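Local coordinates for extracellular solute-binding protein, family 1 (Bifidobacterium longum subsp. infantis ATCC 15697, PDB 3QUF) that probably captures a solute, perhaps a sugar, outside the cell membrane and delivers it to an ABC-type transporter, at residues G188-E200 against F284-N296. Residues are numbered along the deposited sequence; the frame is centred on the assembly and turned at random.
Sequences GSFTGLLASYYGE and FPAYSKEDGQWIN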
loop_
_atom_site.group_PDB
_atom_site.type_symbol
_atom_site.label_atom_id
_atom_site.label_comp_id
_atom_site.label_asym_id
_atom_site.label_seq_id
_atom_site.Cartn_x
_atom_site.Cartn_y
_atom_site.Cartn_z
ATOM N N GLY A 188 -7.365 -2.464 -7.342
ATOM C CA GLY A 188 -7.134 -3.155 -6.072
ATOM C C GLY A 188 -7.505 -4.642 -6.122
ATOM O O GLY A 188 -6.827 -5.477 -5.535
ATOM N N SER A 189 -8.577 -4.986 -6.813
ATOM C CA SER A 189 -8.973 -6.410 -6.928
ATOM C C SER A 189 -7.924 -7.237 -7.666
ATOM O O SER A 189 -7.606 -8.363 -7.283
ATOM C CB SER A 189 -10.365 -6.551 -7.624
ATOM O OG SER A 189 -10.385 -6.002 -8.952
ATOM N N PHE A 190 -7.412 -6.685 -8.760
ATOM C CA PHE A 190 -6.351 -7.320 -9.500
ATOM C C PHE A 190 -5.126 -7.488 -8.613
ATOM O O PHE A 190 -4.510 -8.544 -8.600
ATOM C CB PHE A 190 -5.960 -6.499 -10.741
ATOM C CG PHE A 190 -4.789 -7.067 -11.458
ATOM C CD1 PHE A 190 -4.933 -8.142 -12.343
ATOM C CD2 PHE A 190 -3.514 -6.579 -11.199
ATOM C CE1 PHE A 190 -3.842 -8.686 -12.966
ATOM C CE2 PHE A 190 -2.416 -7.142 -11.837
ATOM C CZ PHE A 190 -2.593 -8.195 -12.712
ATOM N N THR A 191 -4.774 -6.439 -7.869
ATOM C CA THR A 191 -3.576 -6.511 -7.021
ATOM C C THR A 191 -3.747 -7.599 -5.965
ATOM O O THR A 191 -2.796 -8.344 -5.683
ATOM C CB THR A 191 -3.265 -5.159 -6.407
ATOM O OG1 THR A 191 -3.040 -4.236 -7.490
ATOM C CG2 THR A 191 -2.028 -5.210 -5.518
ATOM N N GLY A 192 -4.950 -7.701 -5.399
ATOM C CA GLY A 192 -5.243 -8.758 -4.420
ATOM C C GLY A 192 -5.109 -10.148 -5.003
ATOM O O GLY A 192 -4.609 -11.080 -4.355
ATOM N N LEU A 193 -5.532 -10.300 -6.254
ATOM C CA LEU A 193 -5.444 -11.570 -6.940
ATOM C C LEU A 193 -4.004 -11.915 -7.282
ATOM O O LEU A 193 -3.573 -13.044 -7.107
ATOM C CB LEU A 193 -6.343 -11.523 -8.176
ATOM C CG LEU A 193 -6.609 -12.856 -8.869
ATOM C CD1 LEU A 193 -7.341 -13.815 -7.923
ATOM C CD2 LEU A 193 -7.410 -12.620 -10.173
ATOM N N LEU A 194 -3.253 -10.915 -7.731
ATOM C CA LEU A 194 -1.829 -11.024 -7.973
ATOM C C LEU A 194 -1.084 -11.427 -6.700
ATOM O O LEU A 194 -0.208 -12.338 -6.747
ATOM C CB LEU A 194 -1.289 -9.698 -8.522
ATOM C CG LEU A 194 0.196 -9.675 -8.808
ATOM C CD1 LEU A 194 0.580 -10.605 -9.970
ATOM C CD2 LEU A 194 0.698 -8.191 -9.056
ATOM N N ALA A 195 -1.450 -10.799 -5.580
ATOM C CA ALA A 195 -0.787 -11.032 -4.306
ATOM C C ALA A 195 -0.973 -12.510 -3.941
ATOM O O ALA A 195 -0.037 -13.176 -3.522
ATOM C CB ALA A 195 -1.344 -10.127 -3.222
ATOM N N SER A 196 -2.175 -13.014 -4.161
ATOM C CA SER A 196 -2.468 -14.428 -3.889
ATOM C C SER A 196 -1.709 -15.345 -4.806
ATOM O O SER A 196 -1.173 -16.370 -4.367
ATOM C CB SER A 196 -3.953 -14.658 -4.013
ATOM O OG SER A 196 -4.326 -16.035 -3.876
ATOM N N TYR A 197 -1.692 -15.034 -6.098
ATOM C CA TYR A 197 -0.902 -15.798 -7.064
ATOM C C TYR A 197 0.504 -16.045 -6.592
ATOM O O TYR A 197 1.000 -17.160 -6.697
ATOM C CB TYR A 197 -0.895 -15.102 -8.450
ATOM C CG TYR A 197 0.103 -15.630 -9.441
ATOM C CD1 TYR A 197 -0.207 -16.711 -10.257
ATOM C CD2 TYR A 197 1.338 -15.027 -9.590
ATOM C CE1 TYR A 197 0.689 -17.185 -11.166
ATOM C CE2 TYR A 197 2.254 -15.503 -10.538
ATOM C CZ TYR A 197 1.903 -16.590 -11.311
ATOM O OH TYR A 197 2.811 -17.070 -12.233
ATOM N N TYR A 198 1.134 -15.011 -6.050
ATOM C CA TYR A 198 2.469 -15.112 -5.530
ATOM C C TYR A 198 2.527 -15.742 -4.147
ATOM O O TYR A 198 3.402 -16.599 -3.872
ATOM C CB TYR A 198 3.083 -13.713 -5.471
ATOM C CG TYR A 198 3.469 -13.069 -6.777
ATOM C CD1 TYR A 198 4.262 -13.744 -7.713
ATOM C CD2 TYR A 198 3.124 -11.750 -7.035
ATOM C CE1 TYR A 198 4.699 -13.125 -8.866
ATOM C CE2 TYR A 198 3.572 -11.126 -8.204
ATOM C CZ TYR A 198 4.381 -11.801 -9.093
ATOM O OH TYR A 198 4.843 -11.173 -10.247
ATOM N N GLY A 199 1.612 -15.343 -3.267
ATOM C CA GLY A 199 1.645 -15.775 -1.880
ATOM C C GLY A 199 1.390 -17.270 -1.780
ATOM O O GLY A 199 1.973 -17.949 -0.915
ATOM N N GLU A 200 0.561 -17.793 -2.669
ATOM C CA GLU A 200 0.260 -19.231 -2.682
ATOM C C GLU A 200 1.481 -20.055 -3.021
ATOM O O GLU A 200 1.531 -21.241 -2.656
ATOM C CB GLU A 200 -0.885 -19.540 -3.656
ATOM C CG GLU A 200 -2.273 -19.017 -3.185
ATOM C CD GLU A 200 -3.371 -19.278 -4.169
ATOM O OE1 GLU A 200 -3.073 -19.774 -5.286
ATOM O OE2 GLU A 200 -4.552 -19.057 -3.822
ATOM N N PHE A 284 -9.421 -10.147 -0.270
ATOM C CA PHE A 284 -9.727 -10.484 -1.647
ATOM C C PHE A 284 -9.761 -11.997 -1.824
ATOM O O PHE A 284 -9.015 -12.723 -1.150
ATOM C CB PHE A 284 -8.723 -9.871 -2.598
ATOM C CG PHE A 284 -8.744 -8.381 -2.580
ATOM C CD1 PHE A 284 -9.704 -7.667 -3.273
ATOM C CD2 PHE A 284 -7.833 -7.691 -1.805
ATOM C CE1 PHE A 284 -9.751 -6.278 -3.192
ATOM C CE2 PHE A 284 -7.877 -6.313 -1.716
ATOM C CZ PHE A 284 -8.830 -5.606 -2.425
ATOM N N PRO A 285 -10.621 -12.485 -2.710
ATOM C CA PRO A 285 -10.632 -13.915 -2.979
ATOM C C PRO A 285 -9.286 -14.428 -3.465
ATOM O O PRO A 285 -8.535 -13.722 -4.131
ATOM C CB PRO A 285 -11.668 -14.069 -4.085
ATOM C CG PRO A 285 -12.495 -12.814 -4.033
ATOM C CD PRO A 285 -11.529 -11.764 -3.606
ATOM N N ALA A 286 -8.980 -15.657 -3.097
ATOM C CA ALA A 286 -7.733 -16.262 -3.496
ATOM C C ALA A 286 -7.695 -16.612 -4.985
ATOM O O ALA A 286 -8.707 -16.944 -5.606
ATOM C CB ALA A 286 -7.479 -17.539 -2.673
ATOM N N TYR A 287 -6.492 -16.615 -5.521
ATOM C CA TYR A 287 -6.249 -17.118 -6.874
ATOM C C TYR A 287 -6.660 -18.580 -7.038
ATOM O O TYR A 287 -7.302 -18.904 -8.006
ATOM C CB TYR A 287 -4.796 -16.914 -7.188
ATOM C CG TYR A 287 -4.318 -17.416 -8.511
ATOM C CD1 TYR A 287 -4.584 -16.703 -9.678
ATOM C CD2 TYR A 287 -3.529 -18.550 -8.591
ATOM C CE1 TYR A 287 -4.112 -17.143 -10.906
ATOM C CE2 TYR A 287 -3.015 -18.989 -9.827
ATOM C CZ TYR A 287 -3.333 -18.278 -10.969
ATOM O OH TYR A 287 -2.814 -18.665 -12.191
ATOM N N SER A 288 -6.342 -19.443 -6.074
ATOM C CA SER A 288 -6.665 -20.875 -6.193
ATOM C C SER A 288 -6.930 -21.644 -4.910
ATOM O O SER A 288 -7.724 -22.610 -4.939
ATOM C CB SER A 288 -5.570 -21.615 -6.989
ATOM O OG SER A 288 -4.410 -21.821 -6.213
ATOM N N LYS A 289 -6.281 -21.277 -3.806
ATOM C CA LYS A 289 -6.350 -22.041 -2.556
ATOM C C LYS A 289 -7.404 -21.511 -1.585
ATOM O O LYS A 289 -7.685 -20.298 -1.540
ATOM C CB LYS A 289 -4.997 -22.052 -1.870
ATOM C CG LYS A 289 -3.867 -22.614 -2.742
ATOM C CD LYS A 289 -2.546 -22.704 -1.982
ATOM C CE LYS A 289 -1.461 -23.461 -2.776
ATOM N NZ LYS A 289 -0.103 -23.325 -2.121
ATOM N N GLU A 290 -7.982 -22.420 -0.795
ATOM C CA GLU A 290 -9.052 -22.023 0.135
ATOM C C GLU A 290 -8.542 -21.039 1.196
ATOM O O GLU A 290 -9.326 -20.309 1.776
ATOM C CB GLU A 290 -9.719 -23.244 0.791
ATOM C CG GLU A 290 -10.719 -23.949 -0.142
ATOM C CD GLU A 290 -12.053 -23.204 -0.258
ATOM O OE1 GLU A 290 -12.731 -23.041 0.787
ATOM O OE2 GLU A 290 -12.435 -22.818 -1.394
ATOM N N ASP A 291 -7.239 -21.052 1.457
ATOM C CA ASP A 291 -6.630 -20.132 2.404
ATOM C C ASP A 291 -5.683 -19.114 1.779
ATOM O O ASP A 291 -4.826 -18.561 2.460
ATOM C CB ASP A 291 -5.882 -20.930 3.469
ATOM C CG ASP A 291 -4.645 -21.667 2.913
ATOM O OD1 ASP A 291 -4.346 -21.623 1.687
ATOM O OD2 ASP A 291 -3.961 -22.307 3.743
ATOM N N GLY A 292 -5.862 -18.834 0.498
ATOM C CA GLY A 292 -4.874 -18.070 -0.277
ATOM C C GLY A 292 -5.187 -16.582 -0.378
ATOM O O GLY A 292 -4.685 -15.910 -1.280
ATOM N N GLN A 293 -6.016 -16.081 0.537
ATOM C CA GLN A 293 -6.456 -14.675 0.471
ATOM C C GLN A 293 -5.412 -13.673 0.962
ATOM O O GLN A 293 -4.660 -13.942 1.923
ATOM C CB GLN A 293 -7.763 -14.445 1.222
ATOM C CG GLN A 293 -8.915 -15.357 0.838
ATOM C CD GLN A 293 -8.803 -16.736 1.449
ATOM O OE1 GLN A 293 -8.066 -16.954 2.436
ATOM N NE2 GLN A 293 -9.537 -17.699 0.854
ATOM N N TRP A 294 -5.370 -12.527 0.275
ATOM C CA TRP A 294 -4.520 -11.383 0.618
ATOM C C TRP A 294 -5.376 -10.113 0.712
ATOM O O TRP A 294 -6.493 -10.058 0.219
ATOM C CB TRP A 294 -3.408 -11.197 -0.431
ATOM C CG TRP A 294 -2.294 -12.185 -0.257
ATOM C CD1 TRP A 294 -2.405 -13.532 -0.339
ATOM C CD2 TRP A 294 -0.958 -11.917 0.125
ATOM N NE1 TRP A 294 -1.228 -14.135 -0.014
ATOM C CE2 TRP A 294 -0.303 -13.168 0.252
ATOM C CE3 TRP A 294 -0.238 -10.753 0.400
ATOM C CZ2 TRP A 294 1.040 -13.273 0.605
ATOM C CZ3 TRP A 294 1.087 -10.861 0.719
ATOM C CH2 TRP A 294 1.709 -12.138 0.861
ATOM N N ILE A 295 -4.810 -9.083 1.338
ATOM C CA ILE A 295 -5.391 -7.748 1.320
ATOM C C ILE A 295 -4.439 -6.812 0.584
ATOM O O ILE A 295 -3.289 -7.143 0.287
ATOM C CB ILE A 295 -5.754 -7.232 2.731
ATOM C CG1 ILE A 295 -4.502 -7.014 3.580
ATOM C CG2 ILE A 295 -6.742 -8.186 3.397
ATOM C CD1 ILE A 295 -4.752 -6.470 4.958
ATOM N N ASN A 296 -4.947 -5.649 0.235
ATOM C CA ASN A 296 -4.093 -4.605 -0.261
ATOM C C ASN A 296 -3.396 -3.928 0.933
ATOM O O ASN A 296 -3.960 -3.754 2.018
ATOM C CB ASN A 296 -4.885 -3.471 -0.951
ATOM C CG ASN A 296 -5.591 -3.850 -2.276
ATOM O OD1 ASN A 296 -6.513 -3.118 -2.690
ATOM N ND2 ASN A 296 -5.199 -4.935 -2.942
HETATM O O HOH W 1 -6.282 -12.441 -2.547
#
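Glu200, at the C-terminal end of segment 188-200, reaches with an extended side chain to the Ser288-Lys289 backbone. Ser288 N comes to the syn lone pair of Glu200 OE2 at 2.9 Å, and Lys289 N reaches OE2 from above the carboxylate plane at 2.8 Å. Ser288 OG donates to OE1. Lys289 runs back alongside Glu200, and its NZ meets Glu200 O at 2.7 Å. Replacing Glu200 by alanine is likely to leave both N-H groups and the Ser288 hydroxyl without their acceptor. One turn earlier, Ser196 OG accepts from Tyr287 N (2.8 Å) and donates to Gly292 O (2.6 Å). Tyr287 CG lies opposite its own N (chi1 177°), which sets the ring alongside Tyr197. The Tyr197 edge, at CD1, meets a Tyr287 face in a T-shaped stack. Ala195 CB packs on Trp294 CB (3.6 Å), and Ala195 O lies over one indole face. Phe284 CD2 rests on Gly192 CA (3.8 Å), with Gly188 O over a ring face. Asn296 ND2 donates to Gly188 O at 3.1 Å. Arg263 holds Asn296 OD1, and Asp221 takes Tyr197 OH. The helix thus packs on aromatic loop residues leading into sheet strand 295-305, while its C-terminal side fixes the loop backbone mainly by hydrogen bonds.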